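Local coordinates for protein transcription initiation factor IIB,Transcription initiation factor IIB (Methanocaldococcus jannaschii, PDB 5O9J) that is a mini-intein with a HINT fold that probably excises itself from transcription factor IIB by protein splicing, joining the flanking host sequences, at residues Glu9-Lys14 with Lys20-Gly25; Ile55-Asn58 with Lys62-Phe65; Glu85-Val90 with Lys147-Asn152; Ser97-Arg102 with Val106-Val111. All coordinates share one frame; numbering follows the deposited sequence.

Interaction 1 of 4, residues Glu9-Lys14 with Lys20-Gly25; sequences EPIIIK and KVVKIG
P10-I13 and K20-K23 pair as an antiparallel ladder, their N-to-C directions 149° apart, with I11-V22 and I13-K20 as hydrogen-bonded pairs and P10-K23 and I12-V21 as non-hydrogen-bonded ones. The bond from I13 N to K20 O, 2.8 Å, is almost straight at 178°. Pairing runs one step past the strand: I24 N, just after the N-cap residue K23, donates a hydrogen bond to E9 O at 2.9 Å, approaching from above the carbonyl plane.

I11, I13, K20 and V22 share one face. The first torsion of I11 (chi1 45°) sets CG1 between the backbone N and the carbonyl carbon, swinging the chain toward the partner strand, where CG1 comes within 3.4 Å of V22 O. Its CD1 continues to I24 CB, 3.8 Å away, the two side chains crossing at nearly a right angle. I13 leans over in the same manner, with CG1 3.6 Å from K20 CG and CD1 3.9 Å from V22 CG2, a methyl that also touches I11 CG1. On the other face I12 and V21 lie side by side, CG1 to CG2 4.2 Å.

This beta hairpin of strands 10-15 and 18-23 leads directly into helix 24-33, whose L27 packs on I11, I13 and V22. I24 reaches F172 of strand 171-174, while I12 meets I55 of strand 52-57, the next strand of the sheet.

Interaction 2 of 4, residues Ile55-Asn58 with Lys62-Phe65; sequences IAFN and KFKF
F57 turns a ring edge to one face of F63 in a T-shaped stack, centroids 5.0 Å apart and planes at 63°. The leading atom, F57 CD1, lies 3.4 Å from F63 CE1 and is offset toward the rim, while F57 CB makes a CH-pi contact over the same ring. I55 CG2 comes to the edge of F63, near its plane; K62 N sits over one face of F57. The second aromatic contact is more centred: I55 CD1 stands 3.5 Å from the centroid of the F65 ring, placed there by an I55 chain that bends at chi2 (-58°).

A56 and K64 form the hydrogen-bonded pair between these two ring contacts. Toward the turn, N58 N binds K62 O at 2.8 Å, and K62 N returns a bond of 2.7 Å to N58 OD1. Here a side-chain oxygen does the work of a backbone carbonyl, brought round because N58 CG lies between its own N and carbonyl carbon (chi1 70°).

In this hairpin, strand 63-67 is one edge of the four-stranded sheet and 52-57 has 10-15 on its other side; the F65 side chain reaches across to I12 and K14 of that strand. F57 packs on the loop residues R133, L138 and I139, and its carbonyl accepts a bond from N171 of strand 171-174.

Interaction 3 of 4, residues Glu85-Val90 with Lys147-Asn152; sequences EGNKKV and KIKEIN
E85 grips K147 with two hydrogen bonds. Its backbone N donates to K147 O at 3.0 Å, and its OE2 accepts from K147 N at 2.8 Å, a nearly straight bond (169°) whose donor comes from above the carboxylate plane. OE2 also lies 3.3 Å from K147 CB. A third bond lies at the other end of the contact, where K149 NZ reaches N87 OD1 at 3.2 Å, well above the carbonyl plane and roughly perpendicular to the C=O bond.

The E85 chain is extended beyond CG, whereas K149 is bent at chi3 (-55°), which carries its ammonium group over to N87. Both G86 and N87 have positive phi, making the tight turn from strand 79-84 into 88-92. On the facing strand, K149 and E150 both lie opposite V83 in a classic beta bulge. Farther along, N152 ND2 steadies E150 through OE1 at 3.0 Å and also bonds E81.

The contact is polar and lies at the surface. The E85 carboxylate serves a backbone N-H and forms no salt bridge with K147, whose NZ is 5.1 Å from OE2; any charge attraction there is probably modest. The K149-N87 bond, with its poor direction, probably adds little beside the two bonds of E85.

Interaction 4 of 4, residues Ser97-Arg102 with Val106-Val111; sequences SVFTIR and VVPIRV
V98 and T100 form the hydrogen-bonded pairs with I109 and V107, two bonds to each pair. The bond from T100 N to V107 O is 2.7 Å long. V98 O takes two donors, I109 N at 2.8 Å and T100 OG1 at 2.9 Å, which approach from opposite faces of its carbonyl plane; the threonine hydroxyl is thus tied back to its own strand. At the non-hydrogen-bonded positions CA-H...O contacts fill in, among them S97 CA to I109 O at 3.2 Å.

These strands, 96-102 and 105-110, make a beta hairpin of the intein splicing domain. Strand 96-102 also lies beside 180-183 near the C-terminus: S97 pairs through its backbone with H182, probably the penultimate histidine characteristic of inteins, and the F99 ring meets the H182 ring with planes at about 25°.

Apolar packing occupies both faces. On the one bearing F99, V106 CG1 touches F99 CB at 3.7 Å, and P108 borders the phenyl group, with its CD 4.0 Å from F99 CE1 and its CA at the ring edge. On the opposite face, I109 CG1 lies 3.6 Å from T100 CB, while V98 and T100 pack on L114 and L120.

R102 bends at chi2 (-69°) and crosses I109 at about a right angle, so that I109 CG1 sits over one face of the guanidinium, offset toward its rim. NH1 of R102 is held by a salt bridge to D118 and a bond to E113 O. NH2 of R110 makes a salt bridge to D112.

How the interactions relate
Interactions 1 and 2 belong to one four-stranded sheet, in which strands 10-15 and 52-57 are neighbours; their centres are about 14 Å apart and they touch, F65 CE1 lying 3.7 Å from I13 C and I12 CG2 3.9 Å from I55 CG1. Interactions 3 and 4 belong to two other sheets. Their centres are about 15 Å apart and their nearest atoms about 5 Å, and strand 88-92 is followed directly by 96-102. Interactions 1 and 4 lie on opposite sides of the chain's centre, about 27 Å between centres. Interaction 4 borders the probable C-terminal splice junction through H182, whereas interaction 3 is a surface contact.

Interaction 1 of 4, residues Glu9-Lys14 with Lys20-Gly25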
loop_
_atom_site.group_PDB
_atom_site.type_symbol
_atom_site.label_atom_id
_atom_site.label_comp_id
_atom_site.label_asym_id
_atom_site.label_seq_id
_atom_site.Cartn_x
_atom_site.Cartn_y
_atom_site.Cartn_z
ATOM N N GLU A 9 -4.747 -7.282 1.320
ATOM C CA GLU A 9 -3.874 -7.009 0.179
ATOM C C GLU A 9 -2.737 -8.021 0.070
ATOM O O GLU A 9 -1.901 -8.130 0.965
ATOM C CB GLU A 9 -3.289 -5.596 0.252
ATOM C CG GLU A 9 -4.322 -4.506 0.359
ATOM C CD GLU A 9 -5.395 -4.612 -0.693
ATOM O OE1 GLU A 9 -5.052 -4.691 -1.895
ATOM O OE2 GLU A 9 -6.591 -4.615 -0.311
ATOM N N PRO A 10 -2.704 -8.766 -1.039
ATOM C CA PRO A 10 -1.635 -9.738 -1.268
ATOM C C PRO A 10 -0.284 -9.079 -1.452
ATOM O O PRO A 10 -0.187 -8.031 -2.095
ATOM C CB PRO A 10 -2.079 -10.449 -2.551
ATOM C CG PRO A 10 -3.015 -9.524 -3.189
ATOM C CD PRO A 10 -3.715 -8.801 -2.105
ATOM N N ILE A 11 0.743 -9.684 -0.863
ATOM C CA ILE A 11 2.119 -9.285 -1.090
ATOM C C ILE A 11 2.918 -10.491 -1.512
ATOM O O ILE A 11 2.599 -11.619 -1.145
ATOM C CB ILE A 11 2.808 -8.695 0.158
ATOM C CG1 ILE A 11 2.511 -9.553 1.386
ATOM C CG2 ILE A 11 2.377 -7.284 0.396
ATOM C CD1 ILE A 11 3.084 -8.977 2.661
ATOM N N ILE A 12 3.983 -10.230 -2.253
ATOM C CA ILE A 12 4.860 -11.273 -2.732
ATOM C C ILE A 12 6.089 -11.228 -1.858
ATOM O O ILE A 12 6.766 -10.208 -1.798
ATOM C CB ILE A 12 5.220 -11.069 -4.238
ATOM C CG1 ILE A 12 3.958 -11.165 -5.101
ATOM C CG2 ILE A 12 6.242 -12.087 -4.685
ATOM C CD1 ILE A 12 4.068 -10.478 -6.468
ATOM N N ILE A 13 6.375 -12.319 -1.155
ATOM C CA ILE A 13 7.459 -12.288 -0.182
ATOM C C ILE A 13 8.461 -13.415 -0.318
ATOM O O ILE A 13 8.207 -14.421 -0.979
ATOM C CB ILE A 13 6.921 -12.343 1.270
ATOM C CG1 ILE A 13 6.168 -13.656 1.515
ATOM C CG2 ILE A 13 6.029 -11.157 1.556
ATOM C CD1 ILE A 13 5.728 -13.847 2.966
ATOM N N LYS A 14 9.608 -13.211 0.325
ATOM C CA LYS A 14 10.534 -14.284 0.664
ATOM C C LYS A 14 10.564 -14.438 2.177
ATOM O O LYS A 14 10.901 -13.486 2.884
ATOM C CB LYS A 14 11.944 -13.995 0.154
ATOM C CG LYS A 14 12.283 -14.590 -1.184
ATOM C CD LYS A 14 13.788 -14.632 -1.328
ATOM C CE LYS A 14 14.217 -14.765 -2.766
ATOM N NZ LYS A 14 15.704 -14.806 -2.859
ATOM N N LYS A 20 6.646 -16.769 -1.477
ATOM C CA LYS A 20 5.223 -17.090 -1.378
ATOM C C LYS A 20 4.394 -15.827 -1.558
ATOM O O LYS A 20 4.935 -14.716 -1.535
ATOM C CB LYS A 20 4.900 -17.770 -0.041
ATOM C CG LYS A 20 5.643 -17.201 1.141
ATOM C CD LYS A 20 5.473 -18.068 2.387
ATOM C CE LYS A 20 6.242 -19.373 2.270
ATOM N NZ LYS A 20 6.497 -19.972 3.613
ATOM N N VAL A 21 3.090 -16.006 -1.760
ATOM C CA VAL A 21 2.175 -14.900 -2.022
ATOM C C VAL A 21 1.039 -14.924 -1.007
ATOM O O VAL A 21 0.236 -15.859 -0.992
ATOM C CB VAL A 21 1.576 -14.970 -3.433
ATOM C CG1 VAL A 21 0.709 -13.739 -3.694
ATOM C CG2 VAL A 21 2.664 -15.104 -4.478
ATOM N N VAL A 22 0.977 -13.905 -0.151
ATOM C CA VAL A 22 0.111 -13.961 1.023
ATOM C C VAL A 22 -0.606 -12.642 1.333
ATOM O O VAL A 22 -0.144 -11.571 0.954
ATOM C CB VAL A 22 0.919 -14.373 2.292
ATOM C CG1 VAL A 22 1.653 -15.697 2.076
ATOM C CG2 VAL A 22 1.907 -13.281 2.679
ATOM N N LYS A 23 -1.730 -12.727 2.040
ATOM C CA LYS A 23 -2.370 -11.537 2.581
ATOM C C LYS A 23 -1.439 -10.851 3.579
ATOM O O LYS A 23 -0.943 -11.488 4.506
ATOM C CB LYS A 23 -3.699 -11.893 3.248
ATOM C CG LYS A 23 -4.633 -12.690 2.351
ATOM C CD LYS A 23 -6.009 -12.872 2.975
ATOM C CE LYS A 23 -6.896 -13.704 2.063
ATOM N NZ LYS A 23 -8.285 -13.847 2.574
ATOM N N ILE A 24 -1.204 -9.557 3.382
ATOM C CA ILE A 24 -0.276 -8.815 4.218
ATOM C C ILE A 24 -0.663 -8.903 5.706
ATOM O O ILE A 24 0.198 -9.074 6.554
ATOM C CB ILE A 24 -0.186 -7.337 3.775
ATOM C CG1 ILE A 24 0.819 -6.573 4.628
ATOM C CG2 ILE A 24 -1.551 -6.648 3.816
ATOM C CD1 ILE A 24 0.965 -5.124 4.204
ATOM N N GLY A 25 -1.954 -8.823 6.005
ATOM C CA GLY A 25 -2.423 -8.895 7.384
ATOM C C GLY A 25 -2.160 -10.245 8.026
ATOM O O GLY A 25 -1.810 -10.328 9.207
#

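Interaction 2 of 4, residues Ile55-Asn58 with Lys62-Phe65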
loop_
_atom_site.group_PDB
_atom_site.type_symbol
_atom_site.label_atom_id
_atom_site.label_comp_id
_atom_site.label_asym_id
_atom_site.label_seq_id
_atom_site.Cartn_x
_atom_site.Cartn_y
_atom_site.Cartn_z
ATOM N N ILE A 55 8.677 -7.537 -2.385
ATOM C CA ILE A 55 8.963 -6.885 -3.659
ATOM C C ILE A 55 8.821 -5.386 -3.492
ATOM O O ILE A 55 7.793 -4.898 -3.042
ATOM C CB ILE A 55 8.034 -7.353 -4.798
ATOM C CG1 ILE A 55 8.288 -8.821 -5.117
ATOM C CG2 ILE A 55 8.252 -6.497 -6.050
ATOM C CD1 ILE A 55 9.733 -9.123 -5.526
ATOM N N ALA A 56 9.869 -4.660 -3.840
ATOM C CA ALA A 56 9.843 -3.222 -3.741
ATOM C C ALA A 56 10.673 -2.623 -4.854
ATOM O O ALA A 56 11.472 -3.308 -5.485
ATOM C CB ALA A 56 10.359 -2.772 -2.387
ATOM N N PHE A 57 10.474 -1.335 -5.081
ATOM C CA PHE A 57 11.239 -0.568 -6.048
ATOM C C PHE A 57 12.417 0.120 -5.355
ATOM O O PHE A 57 12.229 1.091 -4.625
ATOM C CB PHE A 57 10.328 0.457 -6.702
ATOM C CG PHE A 57 10.981 1.229 -7.770
ATOM C CD1 PHE A 57 11.080 0.724 -9.067
ATOM C CD2 PHE A 57 11.545 2.458 -7.478
ATOM C CE1 PHE A 57 11.704 1.470 -10.039
ATOM C CE2 PHE A 57 12.160 3.178 -8.436
ATOM C CZ PHE A 57 12.243 2.716 -9.728
ATOM N N ASN A 58 13.636 -0.366 -5.576
ATOM C CA ASN A 58 14.753 0.106 -4.758
ATOM C C ASN A 58 15.422 1.395 -5.251
ATOM O O ASN A 58 15.043 1.950 -6.286
ATOM C CB ASN A 58 15.808 -1.000 -4.610
ATOM C CG ASN A 58 16.575 -1.295 -5.910
ATOM O OD1 ASN A 58 16.326 -0.712 -6.970
ATOM N ND2 ASN A 58 17.524 -2.212 -5.813
ATOM N N LYS A 62 15.099 -0.407 -9.389
ATOM C CA LYS A 62 14.701 -1.749 -9.809
ATOM C C LYS A 62 13.699 -2.438 -8.878
ATOM O O LYS A 62 13.748 -2.275 -7.656
ATOM C CB LYS A 62 15.943 -2.631 -9.970
ATOM C CG LYS A 62 16.968 -2.075 -10.969
ATOM C CD LYS A 62 18.371 -2.572 -10.678
ATOM C CE LYS A 62 19.352 -2.060 -11.717
ATOM N NZ LYS A 62 20.603 -2.874 -11.753
ATOM N N PHE A 63 12.785 -3.202 -9.473
ATOM C CA PHE A 63 11.860 -4.037 -8.712
ATOM C C PHE A 63 12.523 -5.348 -8.310
ATOM O O PHE A 63 12.799 -6.211 -9.147
ATOM C CB PHE A 63 10.588 -4.309 -9.512
ATOM C CG PHE A 63 9.668 -3.122 -9.599
ATOM C CD1 PHE A 63 9.715 -2.260 -10.690
ATOM C CD2 PHE A 63 8.767 -2.860 -8.585
ATOM C CE1 PHE A 63 8.872 -1.165 -10.766
ATOM C CE2 PHE A 63 7.922 -1.763 -8.654
ATOM C CZ PHE A 63 7.973 -0.916 -9.743
ATOM N N LYS A 64 12.761 -5.475 -7.010
ATOM C CA LYS A 64 13.565 -6.545 -6.432
ATOM C C LYS A 64 13.061 -6.920 -5.037
ATOM O O LYS A 64 12.396 -6.122 -4.386
ATOM C CB LYS A 64 15.034 -6.113 -6.320
ATOM C CG LYS A 64 15.855 -6.201 -7.590
ATOM C CD LYS A 64 17.336 -6.126 -7.243
ATOM C CE LYS A 64 18.205 -6.681 -8.364
ATOM N NZ LYS A 64 17.971 -5.967 -9.642
ATOM N N PHE A 65 13.402 -8.114 -4.571
ATOM C CA PHE A 65 13.188 -8.453 -3.170
ATOM C C PHE A 65 14.073 -7.588 -2.278
ATOM O O PHE A 65 15.278 -7.488 -2.504
ATOM C CB PHE A 65 13.463 -9.933 -2.916
ATOM C CG PHE A 65 12.344 -10.833 -3.350
ATOM C CD1 PHE A 65 11.115 -10.785 -2.713
ATOM C CD2 PHE A 65 12.518 -11.718 -4.405
ATOM C CE1 PHE A 65 10.087 -11.606 -3.102
ATOM C CE2 PHE A 65 11.492 -12.544 -4.807
ATOM C CZ PHE A 65 10.275 -12.490 -4.159
#

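Interaction 3 of 4, residues Glu85-Val90 with Lys147-Asn152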
loop_
_atom_site.group_PDB
_atom_site.type_symbol
_atom_site.label_atom_id
_atom_site.label_comp_id
_atom_site.label_asym_id
_atom_site.label_seq_id
_atom_site.Cartn_x
_atom_site.Cartn_y
_atom_site.Cartn_z
ATOM N N GLU A 85 -13.374 3.297 -13.397
ATOM C CA GLU A 85 -13.781 2.616 -14.634
ATOM C C GLU A 85 -13.132 1.243 -14.786
ATOM O O GLU A 85 -11.951 1.067 -14.473
ATOM C CB GLU A 85 -13.413 3.433 -15.875
ATOM C CG GLU A 85 -13.786 4.896 -15.898
ATOM C CD GLU A 85 -13.144 5.599 -17.097
ATOM O OE1 GLU A 85 -12.896 4.923 -18.121
ATOM O OE2 GLU A 85 -12.856 6.811 -17.015
ATOM N N GLY A 86 -13.895 0.282 -15.299
ATOM C CA GLY A 86 -13.408 -1.080 -15.442
ATOM C C GLY A 86 -13.498 -1.856 -14.137
ATOM O O GLY A 86 -12.960 -2.958 -14.012
ATOM N N ASN A 87 -14.188 -1.267 -13.164
ATOM C CA ASN A 87 -14.350 -1.854 -11.839
ATOM C C ASN A 87 -13.028 -2.231 -11.177
ATOM O O ASN A 87 -12.939 -3.257 -10.506
ATOM C CB ASN A 87 -15.270 -3.077 -11.904
ATOM C CG ASN A 87 -16.739 -2.693 -11.947
ATOM O OD1 ASN A 87 -17.306 -2.474 -13.019
ATOM N ND2 ASN A 87 -17.359 -2.591 -10.774
ATOM N N LYS A 88 -12.003 -1.405 -11.390
ATOM C CA LYS A 88 -10.790 -1.460 -10.583
ATOM C C LYS A 88 -11.073 -0.754 -9.264
ATOM O O LYS A 88 -11.784 0.252 -9.231
ATOM C CB LYS A 88 -9.605 -0.801 -11.295
ATOM C CG LYS A 88 -8.892 -1.680 -12.295
ATOM C CD LYS A 88 -7.828 -0.894 -13.048
ATOM C CE LYS A 88 -7.082 -1.781 -14.031
ATOM N NZ LYS A 88 -6.796 -1.075 -15.316
ATOM N N LYS A 89 -10.526 -1.274 -8.176
ATOM C CA LYS A 89 -10.808 -0.691 -6.876
ATOM C C LYS A 89 -9.688 -0.924 -5.873
ATOM O O LYS A 89 -8.909 -1.864 -5.995
ATOM C CB LYS A 89 -12.128 -1.240 -6.325
ATOM C CG LYS A 89 -12.133 -2.735 -6.073
ATOM C CD LYS A 89 -13.548 -3.246 -5.845
ATOM C CE LYS A 89 -14.308 -3.382 -7.160
ATOM N NZ LYS A 89 -15.677 -3.958 -6.974
ATOM N N VAL A 90 -9.613 -0.047 -4.880
ATOM C CA VAL A 90 -8.595 -0.159 -3.849
ATOM C C VAL A 90 -9.178 0.316 -2.524
ATOM O O VAL A 90 -10.021 1.209 -2.503
ATOM C CB VAL A 90 -7.327 0.655 -4.224
ATOM C CG1 VAL A 90 -7.646 2.143 -4.352
ATOM C CG2 VAL A 90 -6.209 0.418 -3.221
ATOM N N LYS A 147 -11.760 7.541 -14.556
ATOM C CA LYS A 147 -12.698 8.262 -13.705
ATOM C C LYS A 147 -13.102 7.443 -12.483
ATOM O O LYS A 147 -13.305 6.231 -12.571
ATOM C CB LYS A 147 -13.965 8.656 -14.486
ATOM C CG LYS A 147 -13.816 9.866 -15.405
ATOM C CD LYS A 147 -15.172 10.284 -15.995
ATOM C CE LYS A 147 -15.044 11.464 -16.964
ATOM N NZ LYS A 147 -15.317 11.109 -18.394
ATOM N N ILE A 148 -13.223 8.113 -11.346
ATOM C CA ILE A 148 -13.787 7.491 -10.161
ATOM C C ILE A 148 -15.290 7.257 -10.361
ATOM O O ILE A 148 -16.014 8.164 -10.771
ATOM C CB ILE A 148 -13.548 8.364 -8.909
ATOM C CG1 ILE A 148 -12.046 8.458 -8.605
ATOM C CG2 ILE A 148 -14.324 7.822 -7.722
ATOM C CD1 ILE A 148 -11.699 9.362 -7.439
ATOM N N LYS A 149 -15.747 6.037 -10.096
ATOM C CA LYS A 149 -17.172 5.725 -10.167
ATOM C C LYS A 149 -17.831 5.830 -8.799
ATOM O O LYS A 149 -18.834 6.532 -8.629
ATOM C CB LYS A 149 -17.398 4.324 -10.730
ATOM C CG LYS A 149 -17.057 4.167 -12.197
ATOM C CD LYS A 149 -17.763 2.950 -12.778
ATOM C CE LYS A 149 -17.456 1.683 -11.988
ATOM N NZ LYS A 149 -18.236 0.508 -12.487
ATOM N N GLU A 150 -17.277 5.115 -7.826
ATOM C CA GLU A 150 -17.784 5.168 -6.458
ATOM C C GLU A 150 -16.689 5.546 -5.481
ATOM O O GLU A 150 -15.503 5.328 -5.742
ATOM C CB GLU A 150 -18.393 3.824 -6.041
ATOM C CG GLU A 150 -19.590 3.385 -6.864
ATOM C CD GLU A 150 -19.960 1.929 -6.625
ATOM O OE1 GLU A 150 -19.568 1.373 -5.576
ATOM O OE2 GLU A 150 -20.637 1.337 -7.493
ATOM N N ILE A 151 -17.107 6.127 -4.364
ATOM C CA ILE A 151 -16.272 6.279 -3.178
ATOM C C ILE A 151 -17.070 5.795 -1.971
ATOM O O ILE A 151 -17.985 6.480 -1.505
ATOM C CB ILE A 151 -15.833 7.730 -2.933
ATOM C CG1 ILE A 151 -15.038 8.278 -4.119
ATOM C CG2 ILE A 151 -14.986 7.806 -1.682
ATOM C CD1 ILE A 151 -14.614 9.733 -3.946
ATOM N N ASN A 152 -16.738 4.610 -1.478
ATOM C CA ASN A 152 -17.489 4.019 -0.385
ATOM C C ASN A 152 -16.679 4.029 0.889
ATOM O O ASN A 152 -15.465 3.887 0.850
ATOM C CB ASN A 152 -17.896 2.588 -0.736
ATOM C CG ASN A 152 -18.688 2.512 -2.020
ATOM O OD1 ASN A 152 -19.560 3.339 -2.265
ATOM N ND2 ASN A 152 -18.381 1.524 -2.855
#

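Interaction 4 of 4, residues Ser97-Arg102 with Val106-Val111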
loop_
_atom_site.group_PDB
_atom_site.type_symbol
_atom_site.label_atom_id
_atom_site.label_comp_id
_atom_site.label_asym_id
_atom_site.label_seq_id
_atom_site.Cartn_x
_atom_site.Cartn_y
_atom_site.Cartn_z
ATOM N N SER A 97 -2.770 9.651 -0.396
ATOM C CA SER A 97 -3.060 10.547 -1.499
ATOM C C SER A 97 -2.804 9.842 -2.825
ATOM O O SER A 97 -2.015 8.895 -2.895
ATOM C CB SER A 97 -2.218 11.814 -1.394
ATOM O OG SER A 97 -0.855 11.519 -1.634
ATOM N N VAL A 98 -3.478 10.301 -3.873
ATOM C CA VAL A 98 -3.360 9.681 -5.185
ATOM C C VAL A 98 -3.298 10.735 -6.282
ATOM O O VAL A 98 -3.935 11.786 -6.183
ATOM C CB VAL A 98 -4.538 8.727 -5.467
ATOM C CG1 VAL A 98 -4.447 7.497 -4.586
ATOM C CG2 VAL A 98 -5.856 9.437 -5.244
ATOM N N PHE A 99 -2.525 10.454 -7.326
ATOM C CA PHE A 99 -2.406 11.382 -8.441
ATOM C C PHE A 99 -3.748 11.602 -9.098
ATOM O O PHE A 99 -4.392 10.659 -9.552
ATOM C CB PHE A 99 -1.392 10.877 -9.464
ATOM C CG PHE A 99 0.021 11.202 -9.107
ATOM C CD1 PHE A 99 0.296 11.974 -7.994
ATOM C CD2 PHE A 99 1.069 10.765 -9.887
ATOM C CE1 PHE A 99 1.590 12.288 -7.656
ATOM C CE2 PHE A 99 2.369 11.089 -9.560
ATOM C CZ PHE A 99 2.629 11.843 -8.439
ATOM N N THR A 100 -4.166 12.862 -9.127
ATOM C CA THR A 100 -5.458 13.248 -9.679
ATOM C C THR A 100 -5.255 14.408 -10.645
ATOM O O THR A 100 -4.320 15.192 -10.494
ATOM C CB THR A 100 -6.453 13.682 -8.572
ATOM O OG1 THR A 100 -6.317 12.827 -7.430
ATOM C CG2 THR A 100 -7.887 13.620 -9.070
ATOM N N ILE A 101 -6.128 14.530 -11.635
ATOM C CA ILE A 101 -6.116 15.733 -12.451
ATOM C C ILE A 101 -6.943 16.805 -11.763
ATOM O O ILE A 101 -8.142 16.660 -11.567
ATOM C CB ILE A 101 -6.646 15.487 -13.867
ATOM C CG1 ILE A 101 -5.684 14.557 -14.609
ATOM C CG2 ILE A 101 -6.780 16.810 -14.606
ATOM C CD1 ILE A 101 -5.950 14.433 -16.091
ATOM N N ARG A 102 -6.283 17.877 -11.364
ATOM C CA ARG A 102 -6.968 18.978 -10.708
ATOM C C ARG A 102 -6.425 20.257 -11.295
ATOM O O ARG A 102 -5.210 20.448 -11.340
ATOM C CB ARG A 102 -6.762 18.941 -9.188
ATOM C CG ARG A 102 -7.534 17.845 -8.488
ATOM C CD ARG A 102 -9.025 18.127 -8.521
ATOM N NE ARG A 102 -9.796 17.099 -7.824
ATOM C CZ ARG A 102 -9.975 17.061 -6.506
ATOM N NH1 ARG A 102 -10.693 16.087 -5.962
ATOM N NH2 ARG A 102 -9.431 17.991 -5.727
ATOM N N VAL A 106 -1.610 17.164 -13.047
ATOM C CA VAL A 106 -1.615 15.965 -12.213
ATOM C C VAL A 106 -1.006 16.302 -10.847
ATOM O O VAL A 106 0.148 16.726 -10.764
ATOM C CB VAL A 106 -0.828 14.814 -12.854
ATOM C CG1 VAL A 106 -0.808 13.594 -11.930
ATOM C CG2 VAL A 106 -1.419 14.462 -14.205
ATOM N N VAL A 107 -1.786 16.122 -9.786
ATOM C CA VAL A 107 -1.337 16.447 -8.440
ATOM C C VAL A 107 -1.780 15.366 -7.468
ATOM O O VAL A 107 -2.766 14.676 -7.711
ATOM C CB VAL A 107 -1.884 17.812 -7.960
ATOM C CG1 VAL A 107 -1.235 18.952 -8.732
ATOM C CG2 VAL A 107 -3.396 17.860 -8.079
ATOM N N PRO A 108 -1.036 15.192 -6.372
ATOM C CA PRO A 108 -1.491 14.235 -5.359
ATOM C C PRO A 108 -2.669 14.788 -4.564
ATOM O O PRO A 108 -2.572 15.895 -4.033
ATOM C CB PRO A 108 -0.258 14.053 -4.468
ATOM C CG PRO A 108 0.507 15.325 -4.624
ATOM C CD PRO A 108 0.288 15.755 -6.057
ATOM N N ILE A 109 -3.764 14.031 -4.488
ATOM C CA ILE A 109 -4.923 14.435 -3.685
ATOM C C ILE A 109 -5.265 13.396 -2.610
ATOM O O ILE A 109 -5.370 12.210 -2.910
ATOM C CB ILE A 109 -6.168 14.664 -4.567
ATOM C CG1 ILE A 109 -5.889 15.730 -5.624
ATOM C CG2 ILE A 109 -7.379 15.060 -3.713
ATOM C CD1 ILE A 109 -5.466 17.062 -5.050
ATOM N N ARG A 110 -5.431 13.840 -1.363
ATOM C CA ARG A 110 -5.889 12.955 -0.288
ATOM C C ARG A 110 -7.173 12.227 -0.690
ATOM O O ARG A 110 -8.013 12.789 -1.395
ATOM C CB ARG A 110 -6.107 13.743 1.003
ATOM C CG ARG A 110 -4.841 13.930 1.815
ATOM C CD ARG A 110 -5.106 14.735 3.069
ATOM N NE ARG A 110 -6.249 14.225 3.818
ATOM C CZ ARG A 110 -6.180 13.741 5.053
ATOM N NH1 ARG A 110 -5.015 13.689 5.690
ATOM N NH2 ARG A 110 -7.281 13.312 5.652
ATOM N N VAL A 111 -7.310 10.974 -0.263
ATOM C CA VAL A 111 -8.423 10.137 -0.709
ATOM C C VAL A 111 -9.773 10.637 -0.199
ATOM O O VAL A 111 -10.813 10.373 -0.815
ATOM C CB VAL A 111 -8.238 8.671 -0.269
ATOM C CG1 VAL A 111 -7.031 8.056 -0.969
ATOM C CG2 VAL A 111 -8.087 8.582 1.243
#